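Local coordinates for xyloglucan-specific endo-beta-1,4-glucanase BoGH5A (Bacteroides ovatus, PDB 3ZMR), which cleaves the beta-1,4-glucan backbone of xyloglucan internally, with retention of the anomeric configuration, to release xyloglucan oligosaccharides, at residues Trp36-Ser41 with Val75-Ser80; Leu8-Glu13 with Ile85-Lys90. All coordinates share one frame; numbering follows the deposited sequence.

Interaction 1 of 2, residues Trp36-Ser41 with Val75-Ser80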
loop_
_atom_site.group_PDB
_atom_site.type_symbol
_atom_site.label_atom_id
_atom_site.label_comp_id
_atom_site.label_asym_id
_atom_site.label_seq_id
_atom_site.Cartn_x
_atom_site.Cartn_y
_atom_site.Cartn_z
ATOM N N TRP A 36 -19.954 -25.936 -33.580
ATOM C CA TRP A 36 -18.604 -25.450 -33.838
ATOM C C TRP A 36 -17.811 -25.417 -32.549
ATOM O O TRP A 36 -18.350 -25.614 -31.452
ATOM C CB TRP A 36 -18.619 -24.095 -34.550
ATOM C CG TRP A 36 -19.570 -23.057 -33.934
ATOM C CD1 TRP A 36 -20.810 -22.721 -34.410
ATOM C CD2 TRP A 36 -19.366 -22.229 -32.775
ATOM N NE1 TRP A 36 -21.383 -21.762 -33.647
ATOM C CE2 TRP A 36 -20.531 -21.426 -32.637
ATOM C CE3 TRP A 36 -18.324 -22.074 -31.848
ATOM C CZ2 TRP A 36 -20.683 -20.496 -31.608
ATOM C CZ3 TRP A 36 -18.491 -21.160 -30.806
ATOM C CH2 TRP A 36 -19.661 -20.377 -30.704
ATOM N N HIS A 37 -16.516 -25.191 -32.691
ATOM C CA HIS A 37 -15.571 -25.279 -31.589
ATOM C C HIS A 37 -14.572 -24.124 -31.628
ATOM O O HIS A 37 -14.258 -23.595 -32.686
ATOM C CB HIS A 37 -14.796 -26.586 -31.660
ATOM C CG HIS A 37 -15.657 -27.810 -31.591
ATOM N ND1 HIS A 37 -15.894 -28.479 -30.414
ATOM C CD2 HIS A 37 -16.317 -28.500 -32.558
ATOM C CE1 HIS A 37 -16.663 -29.531 -30.658
ATOM N NE2 HIS A 37 -16.932 -29.562 -31.950
ATOM N N ILE A 38 -14.120 -23.728 -30.448
ATOM C CA ILE A 38 -13.069 -22.717 -30.281
ATOM C C ILE A 38 -11.959 -23.170 -29.318
ATOM O O ILE A 38 -12.220 -23.687 -28.256
ATOM C CB ILE A 38 -13.663 -21.400 -29.745
ATOM C CG1 ILE A 38 -14.656 -20.831 -30.761
ATOM C CG2 ILE A 38 -12.544 -20.373 -29.478
ATOM C CD1 ILE A 38 -15.345 -19.554 -30.290
ATOM N N SER A 39 -10.717 -22.940 -29.735
ATOM C CA SER A 39 -9.547 -23.066 -28.885
ATOM C C SER A 39 -8.692 -21.802 -29.083
ATOM O O SER A 39 -8.929 -21.002 -30.013
ATOM C CB SER A 39 -8.743 -24.332 -29.204
ATOM O OG SER A 39 -8.146 -24.260 -30.477
ATOM N N THR A 40 -7.744 -21.611 -28.177
ATOM C CA THR A 40 -6.732 -20.556 -28.301
ATOM C C THR A 40 -5.318 -21.139 -28.125
ATOM O O THR A 40 -5.120 -22.205 -27.525
ATOM C CB THR A 40 -6.907 -19.396 -27.278
ATOM O OG1 THR A 40 -6.276 -19.733 -26.038
ATOM C CG2 THR A 40 -8.374 -19.059 -27.043
ATOM N N SER A 41 -4.337 -20.391 -28.621
ATOM C CA SER A 41 -2.954 -20.864 -28.679
ATOM C C SER A 41 -2.127 -20.527 -27.429
ATOM O O SER A 41 -0.988 -20.972 -27.316
ATOM C CB SER A 41 -2.270 -20.291 -29.924
ATOM O OG SER A 41 -2.031 -18.903 -29.765
ATOM N N VAL A 75 -6.827 -17.452 -31.983
ATOM C CA VAL A 75 -8.082 -18.091 -31.596
ATOM C C VAL A 75 -8.590 -18.809 -32.846
ATOM O O VAL A 75 -8.790 -18.189 -33.909
ATOM C CB VAL A 75 -9.119 -17.044 -31.119
ATOM C CG1 VAL A 75 -10.444 -17.711 -30.777
ATOM C CG2 VAL A 75 -8.589 -16.282 -29.897
ATOM N N THR A 76 -8.789 -20.116 -32.711
ATOM C CA THR A 76 -9.186 -20.961 -33.830
ATOM C C THR A 76 -10.612 -21.418 -33.674
ATOM O O THR A 76 -10.965 -22.074 -32.684
ATOM C CB THR A 76 -8.254 -22.175 -33.918
ATOM O OG1 THR A 76 -6.943 -21.702 -34.219
ATOM C CG2 THR A 76 -8.685 -23.166 -35.026
ATOM N N VAL A 77 -11.426 -21.024 -34.646
ATOM C CA VAL A 77 -12.833 -21.451 -34.719
ATOM C C VAL A 77 -12.949 -22.544 -35.784
ATOM O O VAL A 77 -12.503 -22.367 -36.914
ATOM C CB VAL A 77 -13.765 -20.279 -35.074
ATOM C CG1 VAL A 77 -15.211 -20.676 -34.863
ATOM C CG2 VAL A 77 -13.404 -19.025 -34.249
ATOM N N SER A 78 -13.570 -23.668 -35.425
ATOM C CA SER A 78 -13.638 -24.796 -36.342
ATOM C C SER A 78 -15.003 -25.464 -36.359
ATOM O O SER A 78 -15.763 -25.380 -35.399
ATOM C CB SER A 78 -12.560 -25.812 -35.985
ATOM O OG SER A 78 -12.740 -26.322 -34.690
ATOM N N ALA A 79 -15.296 -26.128 -37.466
ATOM C CA ALA A 79 -16.542 -26.870 -37.616
ATOM C C ALA A 79 -16.298 -27.970 -38.639
ATOM O O ALA A 79 -15.475 -27.824 -39.540
ATOM C CB ALA A 79 -17.660 -25.953 -38.068
ATOM N N SER A 80 -17.036 -29.059 -38.486
ATOM C CA SER A 80 -16.897 -30.225 -39.333
ATOM C C SER A 80 -17.152 -29.859 -40.781
ATOM O O SER A 80 -18.135 -29.191 -41.099
ATOM C CB SER A 80 -17.871 -31.287 -38.873
ATOM O OG SER A 80 -17.458 -31.828 -37.637
#

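Interaction 2 of 2, residues Leu8-Glu13 with Ile85-Lys90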
loop_
_atom_site.group_PDB
_atom_site.type_symbol
_atom_site.label_atom_id
_atom_site.label_comp_id
_atom_site.label_asym_id
_atom_site.label_seq_id
_atom_site.Cartn_x
_atom_site.Cartn_y
_atom_site.Cartn_z
ATOM N N LEU A 8 -19.445 -21.615 -41.826
ATOM C CA LEU A 8 -18.842 -20.976 -40.653
ATOM C C LEU A 8 -18.289 -19.606 -41.039
ATOM O O LEU A 8 -17.371 -19.494 -41.872
ATOM C CB LEU A 8 -17.739 -21.863 -40.074
ATOM C CG LEU A 8 -16.983 -21.310 -38.860
ATOM C CD1 LEU A 8 -17.878 -21.173 -37.629
ATOM C CD2 LEU A 8 -15.789 -22.194 -38.541
ATOM N N GLU A 9 -18.846 -18.562 -40.429
ATOM C CA GLU A 9 -18.514 -17.195 -40.792
ATOM C C GLU A 9 -18.161 -16.347 -39.562
ATOM O O GLU A 9 -18.769 -16.462 -38.474
ATOM C CB GLU A 9 -19.658 -16.564 -41.586
ATOM C CG GLU A 9 -20.022 -17.370 -42.837
ATOM C CD GLU A 9 -20.779 -16.574 -43.875
ATOM O OE1 GLU A 9 -21.491 -15.617 -43.506
ATOM O OE2 GLU A 9 -20.667 -16.920 -45.068
ATOM N N VAL A 10 -17.120 -15.541 -39.729
ATOM C CA VAL A 10 -16.733 -14.537 -38.747
ATOM C C VAL A 10 -16.377 -13.254 -39.469
ATOM O O VAL A 10 -15.496 -13.254 -40.339
ATOM C CB VAL A 10 -15.518 -14.977 -37.926
ATOM C CG1 VAL A 10 -15.089 -13.874 -36.951
ATOM C CG2 VAL A 10 -15.822 -16.263 -37.178
ATOM N N ALA A 11 -17.064 -12.175 -39.109
ATOM C CA ALA A 11 -16.872 -10.863 -39.751
ATOM C C ALA A 11 -15.405 -10.418 -39.707
ATOM O O ALA A 11 -14.671 -10.723 -38.752
ATOM C CB ALA A 11 -17.780 -9.806 -39.137
ATOM N N GLN A 12 -14.985 -9.734 -40.768
ATOM C CA GLN A 12 -13.578 -9.280 -40.922
ATOM C C GLN A 12 -13.106 -8.431 -39.736
ATOM O O GLN A 12 -11.946 -8.540 -39.310
ATOM C CB GLN A 12 -13.359 -8.531 -42.255
ATOM C CG GLN A 12 -11.896 -8.194 -42.533
ATOM C CD GLN A 12 -10.996 -9.423 -42.651
ATOM O OE1 GLN A 12 -11.388 -10.448 -43.218
ATOM N NE2 GLN A 12 -9.774 -9.309 -42.140
ATOM N N GLU A 13 -14.008 -7.617 -39.195
ATOM C CA GLU A 13 -13.713 -6.779 -38.021
ATOM C C GLU A 13 -13.218 -7.582 -36.806
ATOM O O GLU A 13 -12.582 -7.029 -35.910
ATOM C CB GLU A 13 -14.947 -5.957 -37.612
ATOM C CG GLU A 13 -16.123 -6.800 -37.133
ATOM C CD GLU A 13 -17.392 -6.002 -36.951
ATOM O OE1 GLU A 13 -17.447 -5.191 -36.003
ATOM O OE2 GLU A 13 -18.335 -6.188 -37.758
ATOM N N ILE A 85 -11.340 -20.900 -39.092
ATOM C CA ILE A 85 -11.162 -19.466 -39.064
ATOM C C ILE A 85 -10.213 -19.173 -37.909
ATOM O O ILE A 85 -10.420 -19.615 -36.776
ATOM C CB ILE A 85 -12.485 -18.695 -38.935
ATOM C CG1 ILE A 85 -13.314 -18.905 -40.213
ATOM C CG2 ILE A 85 -12.218 -17.208 -38.669
ATOM C CD1 ILE A 85 -14.683 -18.259 -40.195
ATOM N N ILE A 86 -9.144 -18.453 -38.224
ATOM C CA ILE A 86 -8.078 -18.232 -37.247
ATOM C C ILE A 86 -7.896 -16.739 -37.037
ATOM O O ILE A 86 -7.461 -16.012 -37.941
ATOM C CB ILE A 86 -6.757 -18.925 -37.635
ATOM C CG1 ILE A 86 -7.032 -20.427 -37.847
ATOM C CG2 ILE A 86 -5.736 -18.705 -36.523
ATOM C CD1 ILE A 86 -5.864 -21.264 -38.313
ATOM N N ILE A 87 -8.275 -16.308 -35.840
ATOM C CA ILE A 87 -8.252 -14.906 -35.440
ATOM C C ILE A 87 -6.906 -14.581 -34.776
ATOM O O ILE A 87 -6.412 -15.325 -33.954
ATOM C CB ILE A 87 -9.406 -14.643 -34.433
ATOM C CG1 ILE A 87 -10.769 -14.875 -35.095
ATOM C CG2 ILE A 87 -9.286 -13.255 -33.799
ATOM C CD1 ILE A 87 -11.934 -15.013 -34.122
ATOM N N ASN A 88 -6.314 -13.461 -35.176
ATOM C CA ASN A 88 -5.098 -12.952 -34.532
ATOM C C ASN A 88 -5.477 -12.125 -33.294
ATOM O O ASN A 88 -6.431 -11.343 -33.350
ATOM C CB ASN A 88 -4.296 -12.048 -35.483
ATOM C CG ASN A 88 -3.655 -12.820 -36.643
ATOM O OD1 ASN A 88 -2.953 -13.814 -36.441
ATOM N ND2 ASN A 88 -3.916 -12.356 -37.865
ATOM N N VAL A 89 -4.704 -12.310 -32.221
ATOM C CA VAL A 89 -4.778 -11.501 -31.008
ATOM C C VAL A 89 -3.403 -10.934 -30.674
ATOM O O VAL A 89 -2.424 -11.678 -30.532
ATOM C CB VAL A 89 -5.289 -12.330 -29.806
ATOM C CG1 VAL A 89 -5.335 -11.483 -28.531
ATOM C CG2 VAL A 89 -6.663 -12.896 -30.130
ATOM N N LYS A 90 -3.355 -9.614 -30.535
ATOM C CA LYS A 90 -2.117 -8.916 -30.163
ATOM C C LYS A 90 -2.417 -8.109 -28.904
ATOM O O LYS A 90 -3.398 -7.370 -28.847
ATOM C CB LYS A 90 -1.656 -7.970 -31.270
ATOM C CG LYS A 90 -0.336 -7.256 -30.974
ATOM C CD LYS A 90 0.082 -6.336 -32.116
ATOM C CE LYS A 90 0.394 -7.105 -33.382
ATOM N NZ LYS A 90 0.755 -6.172 -34.488
#

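Interaction 1 of 2, residues Trp36-Ser41 with Val75-Ser80
Ile-38 meets Val-75 diagonally across two antiparallel strands. Its CG2 lies 3.6 Å from Val-75 CG1, and the two side chains cross obliquely. Its other branch, CG1, runs beside Val-77 and points the same way, 4.1 Å from Val-77 CG2. CG1 stands beside the backbone N (chi1 -63°), and CG2 is anti to that N. Thr-40 turns its CG2, not its hydroxyl, to Val-75 CG2 at 4.0 Å. Its OG1 is hydrogen-bonded to Cys-45 O, with Glu-42 O a further partner. The strands are neighbours in the sheet of the BACON domain. His-37 with Ser-78 and Ser-39 with Thr-76 are its hydrogen-bonded pairs here; His-37 N to Ser-78 O, for one, is 2.8 Å. Ile-38 with Val-77 and Thr-40 with Val-75 are non-hydrogen-bonded pairs. On the face away from Ile-38, Ser-78 OG touches His-37 CB at 3.7 Å. On the face of Ile-38, Val-75 and Val-77, strand 55-62 adds Val-58 against Ile-38 and Ile-60 against Val-75. An alanine at Ile-38 would probably open a gap beside Val-75 and Val-77. At the start of strand 36-40, Trp-36 CB rests on Ala-79 CB at 4.1 Å, while Trp-36 NE1 bonds to Gly-54 O.

Interaction 2 of 2, residues Leu8-Glu13 with Ile85-Lys90
Ile-85 reaches across to Leu-8 and Val-10, its side chain aslant to both. Its CG1 stands beside the backbone N (chi1 -67°), and the extended chain (chi2 177°) carries CD1 to the 8-13 backbone. There CD1 lies 3.4 Å from Leu-8 O and 3.7 Å from Val-10 N. The same methyl touches Leu-8 CG at 4.0 Å and Val-10 CG2 at 3.8 Å, so one carbon meets both residues. The second branch, Ile-85 CG2, packs on Val-10 CG2 at 4.0 Å. Val-10 thus offers one methyl to both branches of the isoleucine. This contact lays the loop ahead of strand 16-19 against strand 85-91 of the BACON sheet. No hydrogen bond joins the two segments, and the nearest CA atoms, those of Val-10 and Ile-85, are 7.4 Å apart. Farther along the strand, Val-10 CG1 comes within 4.4 Å of Ile-87 CD1, a looser touch. Ile-30 of strand 24-31 packs on both Leu-8 and Val-10, and Ile-28 of that strand packs on Ile-87. The loop has polar ties of its own: Glu-9 pairs through its backbone with Asp-31, and Val-10 O accepts a bond from Arg-15 NE.

Interactions 1 and 2 meet at the sheet of the BACON domain, away from the annotated substrate sites. Strands 71-78 and 85-91 are neighbours in one sheet and follow each other in the chain. Val-75 O to Ile-87 N and Val-77 N to Ile-85 O, both 2.7 Å, are probable hydrogen bonds joining the two contacts. Interaction 1 is a pairing within the sheet: backbone bonds carry it, with a mainly apolar, largely buried face and a more open polar one. Interaction 2 joins a loop to the sheet by van der Waals packing, mostly buried, without a hydrogen bond between the segments. Leu-8 also reaches Val-77, linking the loop to interaction 1. Along the chain, 36-41 with 75-80 is nested inside the loop closed by 8-13 with 85-90.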